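PDB 6C46: dTDP-4-dehydrorhamnose 3,5-epimerase from Elizabethkingia anophelis NUHP1, which probably catalyses the epimerisation at C3' and C5' of dTDP-4-dehydro-6-deoxy-glucose on the pathway to dTDP-L-rhamnose, and binds calcium. Local coordinates for residues Y38-F43 and N50-Q55; A93-L96 and E101-G104; K105-E110 and L117-P122; H127-L132 and A136-K141; V154-S159 and M172-K177. All coordinates share one frame; numbering follows the deposited sequence.

Contact 1 (Y38-F43 and N50-Q55); sequences YNEKKF and NGHFVQ. With CA (calcium ion), chain F.
Tyr38 and Gly51 make the tight part of this contact. The Tyr38 hydroxyl donates to Gly51 O at 2.7 Å. It meets a lone pair in the carbonyl plane. The Tyr38 side chain reaches there because CG lies anti to the backbone N (chi1 176°), which points the hydroxyl end of the ring at the loop. The ring of Phe53 turns its edge toward the Tyr38 face in an offset T-shaped pair, planes at 81°, with Phe53 CE2 3.6 Å from Tyr38 CZ. Phe43 packs beside this with CD2 3.8 Å from Gly51 CA.

The other side is wetter. The extended Glu40 side chain carries OE2 to the calcium ion at 2.3 Å, and three waters also bind the metal. Glu44 of the same helix is a further ligand. Glu40 OE1 accepts from a water, 2.9 Å away, that also takes the Phe53 N-H. OE1 is hydrogen-bonded as well to His52 NE2 of the second subunit. Asn50 OD1 accepts from His52 N in an Asx turn and from one calcium-bound water.

The contact joins the start of helix 40-47, N-capped by Asn39, to the loop before strand 55-62. Tyr38 and Phe53 both rest on Leu81 of strand 80-86, and Tyr38 and Gln55 pair with a strand of the second subunit.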
# COMPACT_ATOMS: atom_id res chain seq x y z
N TYR A 38 -2.59 2.79 -7.59
CA TYR A 38 -2.43 1.59 -8.40
C TYR A 38 -3.82 1.08 -8.75
O TYR A 38 -4.76 1.21 -7.96
CB TYR A 38 -1.64 0.49 -7.65
CG TYR A 38 -1.57 -0.80 -8.45
CD1 TYR A 38 -0.78 -0.88 -9.59
CD2 TYR A 38 -2.34 -1.91 -8.09
CE1 TYR A 38 -0.72 -2.03 -10.34
CE2 TYR A 38 -2.28 -3.09 -8.85
CZ TYR A 38 -1.46 -3.12 -9.97
OH TYR A 38 -1.38 -4.25 -10.76
N ASN A 39 -3.92 0.48 -9.93
CA ASN A 39 -5.19 -0.07 -10.40
C ASN A 39 -4.86 -1.31 -11.22
O ASN A 39 -4.20 -1.20 -12.25
CB ASN A 39 -5.97 0.98 -11.22
CG ASN A 39 -7.29 0.44 -11.77
OD1 ASN A 39 -7.31 -0.63 -12.38
ND2 ASN A 39 -8.40 1.19 -11.56
N GLU A 40 -5.30 -2.48 -10.77
CA GLU A 40 -4.90 -3.72 -11.41
C GLU A 40 -5.40 -3.81 -12.85
O GLU A 40 -4.68 -4.27 -13.74
CB GLU A 40 -5.40 -4.91 -10.58
CG GLU A 40 -5.12 -6.25 -11.26
CD GLU A 40 -5.49 -7.43 -10.37
OE1 GLU A 40 -5.41 -7.29 -9.12
OE2 GLU A 40 -5.78 -8.50 -10.92
N LYS A 41 -6.65 -3.40 -13.08
CA LYS A 41 -7.24 -3.50 -14.41
C LYS A 41 -6.47 -2.64 -15.39
O LYS A 41 -6.12 -3.09 -16.50
CB LYS A 41 -8.71 -3.08 -14.36
CG LYS A 41 -9.42 -3.11 -15.70
CD LYS A 41 -10.89 -2.67 -15.59
CE LYS A 41 -11.71 -3.69 -14.80
NZ LYS A 41 -13.15 -3.31 -14.61
N LYS A 42 -6.15 -1.40 -14.99
CA LYS A 42 -5.41 -0.52 -15.89
C LYS A 42 -4.04 -1.06 -16.18
O LYS A 42 -3.57 -1.02 -17.32
CB LYS A 42 -5.31 0.88 -15.29
CG LYS A 42 -6.69 1.59 -15.20
CD LYS A 42 -6.62 2.94 -14.49
CE LYS A 42 -8.00 3.63 -14.50
NZ LYS A 42 -7.87 4.86 -13.71
N PHE A 43 -3.37 -1.55 -15.14
CA PHE A 43 -2.02 -2.07 -15.31
C PHE A 43 -2.02 -3.27 -16.24
O PHE A 43 -1.19 -3.36 -17.15
CB PHE A 43 -1.45 -2.44 -13.95
CG PHE A 43 -0.07 -2.99 -14.02
CD1 PHE A 43 1.02 -2.15 -14.09
CD2 PHE A 43 0.14 -4.37 -14.01
CE1 PHE A 43 2.32 -2.65 -14.15
CE2 PHE A 43 1.42 -4.89 -14.07
CZ PHE A 43 2.51 -4.04 -14.13
N ASN A 50 0.71 -9.95 -15.30
CA ASN A 50 -0.06 -10.15 -14.08
C ASN A 50 -0.04 -8.89 -13.21
O ASN A 50 1.03 -8.37 -12.88
CB ASN A 50 0.51 -11.31 -13.30
CG ASN A 50 -0.17 -11.50 -11.95
OD1 ASN A 50 -1.39 -11.29 -11.82
ND2 ASN A 50 0.60 -11.92 -10.96
N GLY A 51 -1.21 -8.39 -12.83
CA GLY A 51 -1.27 -7.25 -11.92
C GLY A 51 -1.80 -7.57 -10.54
O GLY A 51 -2.07 -6.63 -9.77
N HIS A 52 -1.97 -8.84 -10.20
CA HIS A 52 -2.54 -9.27 -8.93
C HIS A 52 -1.45 -9.36 -7.87
O HIS A 52 -0.66 -10.32 -7.86
CB HIS A 52 -3.21 -10.63 -9.11
CG HIS A 52 -3.85 -11.17 -7.87
ND1 HIS A 52 -4.42 -12.42 -7.82
CD2 HIS A 52 -4.03 -10.62 -6.64
CE1 HIS A 52 -4.91 -12.64 -6.60
NE2 HIS A 52 -4.69 -11.56 -5.87
N PHE A 53 -1.40 -8.38 -6.96
CA PHE A 53 -0.48 -8.45 -5.83
C PHE A 53 -1.15 -9.09 -4.61
O PHE A 53 -2.33 -8.84 -4.35
CB PHE A 53 0.05 -7.05 -5.50
CG PHE A 53 0.92 -6.52 -6.62
CD1 PHE A 53 2.26 -6.84 -6.68
CD2 PHE A 53 0.36 -5.80 -7.66
CE1 PHE A 53 3.06 -6.40 -7.75
CE2 PHE A 53 1.14 -5.35 -8.74
CZ PHE A 53 2.50 -5.65 -8.77
N VAL A 54 -0.39 -9.93 -3.90
CA VAL A 54 -0.93 -10.79 -2.85
C VAL A 54 -0.31 -10.52 -1.48
O VAL A 54 -0.77 -11.10 -0.48
CB VAL A 54 -0.75 -12.29 -3.19
CG1 VAL A 54 -1.49 -12.65 -4.48
CG2 VAL A 54 0.73 -12.63 -3.29
N GLN A 55 0.73 -9.71 -1.41
CA GLN A 55 1.44 -9.50 -0.16
C GLN A 55 1.99 -8.09 -0.18
O GLN A 55 2.46 -7.62 -1.23
CB GLN A 55 2.57 -10.50 0.01
CG GLN A 55 3.40 -10.23 1.22
CD GLN A 55 4.70 -10.97 1.20
OE1 GLN A 55 5.58 -10.69 0.38
NE2 GLN A 55 4.85 -11.93 2.10
CA CA F . -5.81 -9.85 -12.77
O HOH W 1 -3.65 -6.44 -7.04
O HOH W 2 -4.08 -11.54 -12.36
O HOH W 3 -6.39 -11.15 -14.69
O HOH W 4 -8.09 -9.14 -13.00

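Contact 2 (A93-L96 and E101-G104); sequences AVDL and ETFG
Asp95 O, at the end of strand 88-95, accepts from Gly104 N at 2.8 Å, with an N-H...O angle of 160°, and this bond closes the chain between Asp95 and Gly104 into a loop. The loop is a beta-hairpin connection in the cupin fold. It links strand 88-95 to strand 106-112, its antiparallel neighbour, and Asp95 N continues the ladder by pairing with Lys105. Gly104 has a positive phi of 81°, a value that glycine adopts readily, and it turns the chain back toward the second strand.

The carboxylate of Asp95 grips the inside of the loop. Its CG is anti to the backbone N (chi1 -174°), which sends the group across to Thr102. The hydroxyl of Thr102 donates to Asp95 OD2 at 2.7 Å, on the anti lone pair, the one facing away from OD1. The two side chains meet at about a right angle. OD2 also accepts from Ser100 OG and forms a salt bridge with Arg97, so several groups from the loop converge on one oxygen. They would be expected to stabilise the charged form of the aspartate. Thr102 OG1 in turn accepts from Lys17 N, which ties the loop to the N-terminal part of the chain.

Phe103 covers the other part of the contact. Its ring does not lie flat on Leu96 but directs an edge at the backbone there, while Tyr189 also touches the ring. Leu96 C lies near the plane of that ring, 3.5 Å from Phe103 CD1.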
# COMPACT_ATOMS: atom_id res chain seq x y z
N ALA A 93 17.15 -2.47 -10.04
CA ALA A 93 16.66 -3.73 -10.58
C ALA A 93 17.66 -4.27 -11.60
O ALA A 93 18.31 -3.49 -12.30
CB ALA A 93 15.28 -3.57 -11.23
N VAL A 94 17.78 -5.60 -11.66
CA VAL A 94 18.67 -6.29 -12.60
C VAL A 94 17.88 -7.38 -13.31
O VAL A 94 17.28 -8.25 -12.65
CB VAL A 94 19.89 -6.93 -11.90
CG1 VAL A 94 20.82 -7.58 -12.96
CG2 VAL A 94 20.61 -5.89 -11.06
N ASP A 95 17.87 -7.36 -14.62
CA ASP A 95 17.16 -8.36 -15.40
C ASP A 95 18.02 -9.62 -15.43
O ASP A 95 19.16 -9.59 -15.91
CB ASP A 95 16.87 -7.80 -16.81
CG ASP A 95 16.01 -8.72 -17.66
OD1 ASP A 95 15.79 -9.89 -17.28
OD2 ASP A 95 15.52 -8.23 -18.71
N LEU A 96 17.48 -10.73 -14.91
CA LEU A 96 18.21 -11.99 -14.90
C LEU A 96 17.54 -13.06 -15.75
O LEU A 96 17.83 -14.25 -15.58
CB LEU A 96 18.38 -12.49 -13.47
CG LEU A 96 19.19 -11.56 -12.55
CD1 LEU A 96 19.14 -12.09 -11.11
CD2 LEU A 96 20.63 -11.43 -13.05
N GLU A 101 16.22 -9.76 -23.97
CA GLU A 101 17.19 -8.90 -24.65
C GLU A 101 17.90 -7.96 -23.68
O GLU A 101 18.94 -7.41 -24.04
CB GLU A 101 16.51 -8.08 -25.74
CG GLU A 101 15.41 -7.20 -25.18
CD GLU A 101 14.39 -6.80 -26.23
OE1 GLU A 101 14.63 -5.79 -26.93
OE2 GLU A 101 13.36 -7.51 -26.35
N THR A 102 17.37 -7.75 -22.47
CA THR A 102 18.08 -6.92 -21.49
C THR A 102 18.64 -7.74 -20.33
O THR A 102 18.92 -7.20 -19.25
CB THR A 102 17.20 -5.76 -20.98
OG1 THR A 102 15.95 -6.22 -20.46
CG2 THR A 102 16.92 -4.78 -22.14
N PHE A 103 18.85 -9.05 -20.55
CA PHE A 103 19.51 -9.89 -19.56
C PHE A 103 20.83 -9.26 -19.15
O PHE A 103 21.59 -8.77 -20.00
CB PHE A 103 19.78 -11.30 -20.11
CG PHE A 103 20.68 -12.10 -19.22
CD1 PHE A 103 20.19 -12.63 -18.03
CD2 PHE A 103 22.02 -12.28 -19.54
CE1 PHE A 103 21.03 -13.35 -17.18
CE2 PHE A 103 22.84 -12.98 -18.70
CZ PHE A 103 22.35 -13.51 -17.51
N GLY A 104 21.09 -9.24 -17.85
CA GLY A 104 22.34 -8.74 -17.31
C GLY A 104 22.44 -7.24 -17.18
O GLY A 104 23.48 -6.75 -16.70

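Contact 3 (K105-E110 and L117-P122); sequences KCYGME and LQFYVP
Met109 SD sits over one face of the Phe119 ring, 4.0 Å from the ring centroid and 27° off its normal. This is a Met-aromatic contact. The sulfur is displaced toward the rim, nearest Phe119 CD2 at 3.6 Å. The chain bends about the CG-SD bond (chi3 -65°), which turns CE away from the ring toward Leu117. There the methyl meets Leu117 CD1 at 3.7 Å. A single methionine therefore bridges an aromatic ring and a leucine branch.

Tyr107 reaches the far rim of the same phenylalanine. Tyr107 CD2 is 3.8 Å from Phe119 CZ, and the phenylalanine carbon lies at the edge of the tyrosine ring, near its plane. No hydrogen bond crosses between the two segments; the contact is made by apolar side chains.

Strands 106-112 and 118-121 belong to different antiparallel sheets of the cupin beta-sandwich. Their facing side chains fill the space between the two layers, with the CA atoms of Met109 and Phe119 8.5 Å apart. Tyr107 and Met109 alternate with Gly108, so both point inward from one strand. Phe119 of the other strand and Leu117 just before it face them.

Ile21 of strand 20-23 touches Tyr107, Met109 and Leu117. Phe119 also packs on Asp91 and Ala93 of strand 88-95 and on Val82 of strand 80-86. In the backbone, Met109 pairs with Asp91 and Phe119 with Val82, each pairing lying within its own sheet. Near the turn between the strands, the Asn115 side chain bonds to both Glu110 O and Leu117 N.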
# COMPACT_ATOMS: atom_id res chain seq x y z
N LYS A 105 21.41 -6.49 -17.58
CA LYS A 105 21.40 -5.04 -17.52
C LYS A 105 20.72 -4.58 -16.23
O LYS A 105 19.85 -5.28 -15.69
CB LYS A 105 20.67 -4.42 -18.72
CG LYS A 105 21.24 -4.79 -20.08
CD LYS A 105 22.71 -4.40 -20.16
CE LYS A 105 23.18 -4.20 -21.60
NZ LYS A 105 22.89 -5.39 -22.44
N CYS A 106 21.10 -3.38 -15.77
CA CYS A 106 20.61 -2.85 -14.51
C CYS A 106 20.02 -1.47 -14.72
O CYS A 106 20.37 -0.76 -15.67
CB CYS A 106 21.71 -2.76 -13.45
SG CYS A 106 22.73 -4.24 -13.35
N TYR A 107 19.15 -1.07 -13.80
CA TYR A 107 18.57 0.26 -13.83
C TYR A 107 18.29 0.71 -12.41
O TYR A 107 17.77 -0.07 -11.60
CB TYR A 107 17.28 0.29 -14.66
CG TYR A 107 16.65 1.68 -14.74
CD1 TYR A 107 17.21 2.67 -15.55
CD2 TYR A 107 15.50 1.97 -14.05
CE1 TYR A 107 16.63 3.94 -15.63
CE2 TYR A 107 14.92 3.24 -14.13
CZ TYR A 107 15.48 4.20 -14.92
OH TYR A 107 14.89 5.44 -14.97
N GLY A 108 18.65 1.94 -12.10
CA GLY A 108 18.40 2.48 -10.78
C GLY A 108 17.67 3.80 -10.87
O GLY A 108 17.79 4.54 -11.85
N MET A 109 16.95 4.13 -9.80
CA MET A 109 16.19 5.37 -9.75
C MET A 109 15.88 5.71 -8.30
O MET A 109 15.79 4.83 -7.44
CB MET A 109 14.87 5.23 -10.54
CG MET A 109 13.92 4.21 -9.89
SD MET A 109 12.32 4.16 -10.70
CE MET A 109 11.71 5.82 -10.33
N GLU A 110 15.67 7.01 -8.06
CA GLU A 110 15.29 7.47 -6.73
C GLU A 110 13.78 7.34 -6.53
O GLU A 110 12.99 7.78 -7.37
CB GLU A 110 15.72 8.93 -6.51
CG GLU A 110 15.26 9.47 -5.14
CD GLU A 110 15.90 10.79 -4.73
OE1 GLU A 110 15.19 11.63 -4.12
OE2 GLU A 110 17.10 11.00 -5.01
N LEU A 117 6.74 8.19 -6.75
CA LEU A 117 6.91 7.22 -7.82
C LEU A 117 6.82 5.78 -7.31
O LEU A 117 7.17 5.47 -6.16
CB LEU A 117 8.26 7.43 -8.50
CG LEU A 117 8.41 8.78 -9.23
CD1 LEU A 117 9.84 8.98 -9.85
CD2 LEU A 117 7.35 8.91 -10.31
N GLN A 118 6.39 4.88 -8.19
CA GLN A 118 6.48 3.45 -7.94
C GLN A 118 7.29 2.81 -9.06
O GLN A 118 7.26 3.27 -10.21
CB GLN A 118 5.12 2.80 -7.90
CG GLN A 118 4.19 3.36 -6.83
CD GLN A 118 2.79 2.92 -7.12
OE1 GLN A 118 2.38 1.86 -6.69
NE2 GLN A 118 2.07 3.70 -7.94
N PHE A 119 7.93 1.70 -8.73
CA PHE A 119 8.85 1.02 -9.64
C PHE A 119 8.37 -0.42 -9.72
O PHE A 119 8.23 -1.09 -8.68
CB PHE A 119 10.28 1.13 -9.09
CG PHE A 119 11.37 0.62 -10.01
CD1 PHE A 119 12.52 0.06 -9.46
CD2 PHE A 119 11.30 0.77 -11.37
CE1 PHE A 119 13.58 -0.37 -10.28
CE2 PHE A 119 12.33 0.34 -12.19
CZ PHE A 119 13.48 -0.24 -11.64
N TYR A 120 8.03 -0.88 -10.92
CA TYR A 120 7.55 -2.25 -11.12
C TYR A 120 8.70 -3.11 -11.62
O TYR A 120 9.22 -2.86 -12.71
CB TYR A 120 6.38 -2.33 -12.12
CG TYR A 120 6.02 -3.77 -12.46
CD1 TYR A 120 5.33 -4.57 -11.56
CD2 TYR A 120 6.42 -4.35 -13.68
CE1 TYR A 120 5.02 -5.89 -11.85
CE2 TYR A 120 6.12 -5.70 -13.98
CZ TYR A 120 5.42 -6.45 -13.06
OH TYR A 120 5.10 -7.77 -13.31
N VAL A 121 9.07 -4.12 -10.84
CA VAL A 121 10.19 -5.03 -11.08
C VAL A 121 9.60 -6.40 -11.41
O VAL A 121 9.03 -7.06 -10.51
CB VAL A 121 11.10 -5.12 -9.84
CG1 VAL A 121 12.29 -5.99 -10.14
CG2 VAL A 121 11.55 -3.73 -9.36
N PRO A 122 9.70 -6.87 -12.64
CA PRO A 122 9.06 -8.15 -13.01
C PRO A 122 9.67 -9.35 -12.30
O PRO A 122 10.78 -9.30 -11.77
CB PRO A 122 9.33 -8.26 -14.53
CG PRO A 122 9.70 -6.82 -14.97
CD PRO A 122 10.35 -6.19 -13.78

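Contact 4 (H127-L132 and A136-K141); sequences HGFVVL and AVFSYK
Phe138 carries this contact, stacked face to face on Phe129. Its CB starts at the rim of the Phe129 ring, 3.9 Å from Phe129 CZ. CG is 3.8 Å from the same CZ and lies over the face of Phe129. CD2 makes the closest approach to that ring, 3.5 Å from Phe129 CE2. CE1, along the other edge, lies over Phe129 CD2. CE2 is shared, touching Phe129 CE2 and His127 CE1. At the tip, Phe138 CZ stays within 3.8 Å of Phe129 CD2 and meets His127 CE1 at 3.5 Å. The centroids of the Phe129 and Phe138 rings are 3.9 Å apart and their planes differ by 14°. The His127 ring lies nearly parallel to Phe138, but the two meet rim to rim.

His127, Phe129 and Phe138 form an aromatic cluster between the two sheets of the cupin beta-sandwich. Strand 125-131 supplies the first two and strand 135-142 the third; the segment axes run nearly antiparallel, 8.8 Å apart at closest approach. Near the turn joining the strands, Val131 CG1 packs on Ala136 CB at 3.9 Å.

Phe129 holds CG between its backbone N and carbonyl carbon (chi1 74°), which turns the ring toward Phe138. His127 NE2 is hydrogen-bonded to Asp91, which also touches both phenylalanines. Two residues past Phe138 comes Tyr140, the predicted proton donor, and the predicted proton acceptor His70 pairs with His127 through the backbone.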
# COMPACT_ATOMS: atom_id res chain seq x y z
N HIS A 127 16.49 -7.45 -7.11
CA HIS A 127 16.10 -6.13 -6.65
C HIS A 127 16.85 -5.76 -5.38
O HIS A 127 17.13 -6.61 -4.53
CB HIS A 127 14.57 -6.07 -6.38
CG HIS A 127 14.16 -4.86 -5.60
ND1 HIS A 127 13.87 -4.91 -4.25
CD2 HIS A 127 14.02 -3.57 -5.97
CE1 HIS A 127 13.57 -3.69 -3.82
NE2 HIS A 127 13.66 -2.86 -4.85
N GLY A 128 17.14 -4.47 -5.23
CA GLY A 128 17.73 -4.00 -3.99
C GLY A 128 17.57 -2.51 -3.86
O GLY A 128 17.15 -1.84 -4.81
N PHE A 129 17.93 -1.97 -2.69
CA PHE A 129 17.86 -0.53 -2.52
C PHE A 129 18.80 -0.07 -1.42
O PHE A 129 19.21 -0.86 -0.57
CB PHE A 129 16.43 -0.06 -2.22
CG PHE A 129 15.96 -0.37 -0.83
CD1 PHE A 129 16.02 0.60 0.16
CD2 PHE A 129 15.40 -1.60 -0.52
CE1 PHE A 129 15.55 0.34 1.45
CE2 PHE A 129 14.93 -1.87 0.76
CZ PHE A 129 15.01 -0.90 1.75
N VAL A 130 19.12 1.23 -1.45
CA VAL A 130 19.95 1.84 -0.41
C VAL A 130 19.22 3.07 0.12
O VAL A 130 18.54 3.77 -0.63
CB VAL A 130 21.34 2.23 -0.94
CG1 VAL A 130 21.19 3.24 -2.06
CG2 VAL A 130 22.22 2.81 0.19
N VAL A 131 19.32 3.31 1.43
CA VAL A 131 18.63 4.44 2.04
C VAL A 131 19.48 5.68 1.85
O VAL A 131 20.65 5.71 2.26
CB VAL A 131 18.35 4.18 3.53
CG1 VAL A 131 17.78 5.43 4.17
CG2 VAL A 131 17.37 2.98 3.69
N LEU A 132 18.91 6.71 1.24
CA LEU A 132 19.64 7.96 1.01
C LEU A 132 19.43 9.00 2.09
O LEU A 132 20.28 9.87 2.28
CB LEU A 132 19.21 8.56 -0.33
CG LEU A 132 19.35 7.64 -1.53
CD1 LEU A 132 18.73 8.33 -2.74
CD2 LEU A 132 20.83 7.34 -1.76
N ALA A 136 14.30 5.91 6.14
CA ALA A 136 13.31 5.81 5.08
C ALA A 136 12.39 4.64 5.36
O ALA A 136 12.81 3.61 5.89
CB ALA A 136 13.96 5.61 3.70
N VAL A 137 11.12 4.80 4.98
CA VAL A 137 10.15 3.71 5.02
C VAL A 137 9.92 3.25 3.59
O VAL A 137 9.64 4.06 2.69
CB VAL A 137 8.84 4.12 5.73
CG1 VAL A 137 7.81 3.00 5.66
CG2 VAL A 137 9.12 4.40 7.20
N PHE A 138 10.13 1.95 3.37
CA PHE A 138 10.13 1.34 2.04
C PHE A 138 8.94 0.39 1.97
O PHE A 138 8.73 -0.39 2.89
CB PHE A 138 11.44 0.58 1.81
CG PHE A 138 11.59 -0.02 0.42
CD1 PHE A 138 11.92 0.80 -0.67
CD2 PHE A 138 11.49 -1.40 0.22
CE1 PHE A 138 12.11 0.25 -1.94
CE2 PHE A 138 11.67 -1.95 -1.08
CZ PHE A 138 11.98 -1.10 -2.15
N SER A 139 8.19 0.46 0.89
CA SER A 139 7.01 -0.38 0.70
C SER A 139 7.23 -1.27 -0.51
O SER A 139 7.62 -0.79 -1.58
CB SER A 139 5.76 0.48 0.52
OG SER A 139 4.75 -0.21 -0.20
N TYR A 140 7.00 -2.57 -0.36
CA TYR A 140 7.04 -3.41 -1.55
C TYR A 140 5.89 -4.40 -1.53
O TYR A 140 5.66 -5.09 -0.53
CB TYR A 140 8.39 -4.12 -1.74
CG TYR A 140 8.94 -4.99 -0.64
CD1 TYR A 140 9.00 -6.37 -0.81
CD2 TYR A 140 9.47 -4.44 0.52
CE1 TYR A 140 9.53 -7.19 0.16
CE2 TYR A 140 10.00 -5.25 1.50
CZ TYR A 140 10.03 -6.63 1.32
OH TYR A 140 10.56 -7.44 2.29
N LYS A 141 5.13 -4.41 -2.62
CA LYS A 141 4.05 -5.36 -2.87
C LYS A 141 4.60 -6.44 -3.78
O LYS A 141 5.30 -6.15 -4.75
CB LYS A 141 2.86 -4.68 -3.54
CG LYS A 141 2.43 -3.33 -2.91
CD LYS A 141 1.07 -2.84 -3.44
CE LYS A 141 -0.10 -3.74 -3.02
NZ LYS A 141 -1.46 -3.29 -3.47

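Contact 5 (V154-S159 and M172-K177); sequences VKFNDS and MILSEK
A chi1 of 75° tucks the Phe156 ring in over its own backbone, and Leu174 has CG anti to its carbonyl carbon (chi1 -68°); the two side chains then approach from opposite directions. Both methyls of Leu174 meet the CE1-CZ side of the Phe156 ring. CD2 sits over the face in a CH-pi contact, 3.7 Å from the ring centroid and 21° off the normal. CD1 reaches the outer end, 3.4 Å from Phe156 CZ. Both approaches are close, so this part of the contact is tightly packed.

Met172 comes to a different part of the ring. Its extended side chain brings SD to the edge, 3.8 Å from Phe156 CE2. This is a Met-aromatic contact made at the rim. The face turned away from Leu174 is covered by Asn157, whose CG lies over it near the rim.

Phe156 occupies the second position of a type I turn from Lys155 to Asp158, closed by Asp158 N to Lys155 O at 3.1 Å. Trp165 bonds to Phe156 O and sets its ring edge-to-face with that of Phe156. All three contact residues also touch Leu66 of strand 66-72. Ser175, just after Leu174, N-caps helix 176-179. The arrangement is a small hydrophobic cluster of two C-terminal loop segments, packed against a strand of the cupin fold.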
# COMPACT_ATOMS: atom_id res chain seq x y z
N VAL A 154 22.33 -11.90 -5.75
CA VAL A 154 23.49 -11.46 -6.52
C VAL A 154 24.22 -10.42 -5.68
O VAL A 154 23.59 -9.51 -5.14
CB VAL A 154 23.07 -10.85 -7.88
CG1 VAL A 154 24.29 -10.34 -8.63
CG2 VAL A 154 22.33 -11.88 -8.71
N LYS A 155 25.54 -10.58 -5.54
CA LYS A 155 26.34 -9.61 -4.79
C LYS A 155 26.10 -8.19 -5.30
O LYS A 155 26.25 -7.91 -6.50
CB LYS A 155 27.82 -10.00 -4.93
CG LYS A 155 28.79 -9.14 -4.11
CD LYS A 155 28.46 -9.23 -2.63
CE LYS A 155 29.51 -8.55 -1.76
NZ LYS A 155 30.83 -9.21 -1.82
N PHE A 156 25.74 -7.28 -4.39
CA PHE A 156 25.29 -5.94 -4.80
C PHE A 156 26.36 -5.18 -5.58
O PHE A 156 26.03 -4.44 -6.52
CB PHE A 156 24.86 -5.14 -3.56
CG PHE A 156 26.03 -4.64 -2.74
CD1 PHE A 156 26.76 -5.51 -1.93
CD2 PHE A 156 26.38 -3.29 -2.76
CE1 PHE A 156 27.85 -5.05 -1.18
CE2 PHE A 156 27.47 -2.81 -2.00
CZ PHE A 156 28.21 -3.70 -1.21
N ASN A 157 27.63 -5.36 -5.24
CA ASN A 157 28.72 -4.63 -5.90
C ASN A 157 29.50 -5.52 -6.85
O ASN A 157 30.69 -5.31 -7.10
CB ASN A 157 29.64 -3.98 -4.86
CG ASN A 157 30.29 -4.99 -3.94
OD1 ASN A 157 30.10 -6.20 -4.07
ND2 ASN A 157 31.04 -4.50 -2.96
N ASP A 158 28.82 -6.53 -7.40
CA ASP A 158 29.40 -7.38 -8.43
C ASP A 158 30.06 -6.52 -9.51
O ASP A 158 29.46 -5.57 -10.00
CB ASP A 158 28.29 -8.23 -9.03
CG ASP A 158 28.77 -9.15 -10.12
OD1 ASP A 158 29.12 -10.32 -9.82
OD2 ASP A 158 28.81 -8.69 -11.28
N SER A 159 31.31 -6.86 -9.86
CA SER A 159 32.07 -6.05 -10.82
C SER A 159 31.56 -6.17 -12.25
O SER A 159 31.78 -5.26 -13.05
CB SER A 159 33.55 -6.41 -10.75
OG SER A 159 33.74 -7.78 -11.09
N MET A 172 27.96 2.48 3.43
CA MET A 172 27.00 1.41 3.20
C MET A 172 27.00 0.43 4.37
O MET A 172 28.06 0.06 4.90
CB MET A 172 27.31 0.67 1.90
CG MET A 172 27.25 1.57 0.68
SD MET A 172 27.98 0.76 -0.77
CE MET A 172 27.88 2.07 -2.00
N ILE A 173 25.80 0.02 4.79
CA ILE A 173 25.61 -0.93 5.87
C ILE A 173 24.96 -2.18 5.29
O ILE A 173 23.82 -2.12 4.81
CB ILE A 173 24.75 -0.33 6.99
CG1 ILE A 173 25.42 0.94 7.55
CG2 ILE A 173 24.48 -1.37 8.07
CD1 ILE A 173 24.53 1.72 8.51
N LEU A 174 25.67 -3.31 5.34
CA LEU A 174 25.21 -4.54 4.70
C LEU A 174 25.11 -5.67 5.72
O LEU A 174 25.96 -5.80 6.59
CB LEU A 174 26.17 -4.98 3.60
CG LEU A 174 26.14 -4.00 2.44
CD1 LEU A 174 27.54 -3.55 2.15
CD2 LEU A 174 25.44 -4.63 1.25
N SER A 175 24.07 -6.48 5.58
CA SER A 175 23.95 -7.68 6.40
C SER A 175 25.08 -8.65 6.04
O SER A 175 25.70 -8.55 4.98
CB SER A 175 22.59 -8.33 6.17
OG SER A 175 22.51 -8.84 4.84
N GLU A 176 25.34 -9.60 6.95
CA GLU A 176 26.35 -10.62 6.65
C GLU A 176 25.97 -11.40 5.39
O GLU A 176 26.84 -11.70 4.55
CB GLU A 176 26.54 -11.58 7.83
N LYS A 177 24.69 -11.76 5.25
CA LYS A 177 24.25 -12.48 4.06
C LYS A 177 24.52 -11.66 2.80
O LYS A 177 25.10 -12.17 1.83
CB LYS A 177 22.76 -12.82 4.15

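How the contacts relate
The contacts follow one another along the chain, each closing before the next opens. Contact 1 lies at the subunit interface, and contact 4 also touches the second subunit. Contacts 2 and 3 are joined directly through neighbouring strands 88-95 and 106-112, their centres about 12 Å apart. Contacts 3 and 4, about 11 Å between centres, both span the two sheets of the cupin beta-sandwich and fill its interior. Contact 1 meets contact 3 where Phe43 and Phe53 pack on Tyr120. Contact 5 lies about 30 Å from contact 1, between centres, on the opposite side of the chain's centre. The calcium site and the C-terminal loops therefore flank a common beta-sandwich.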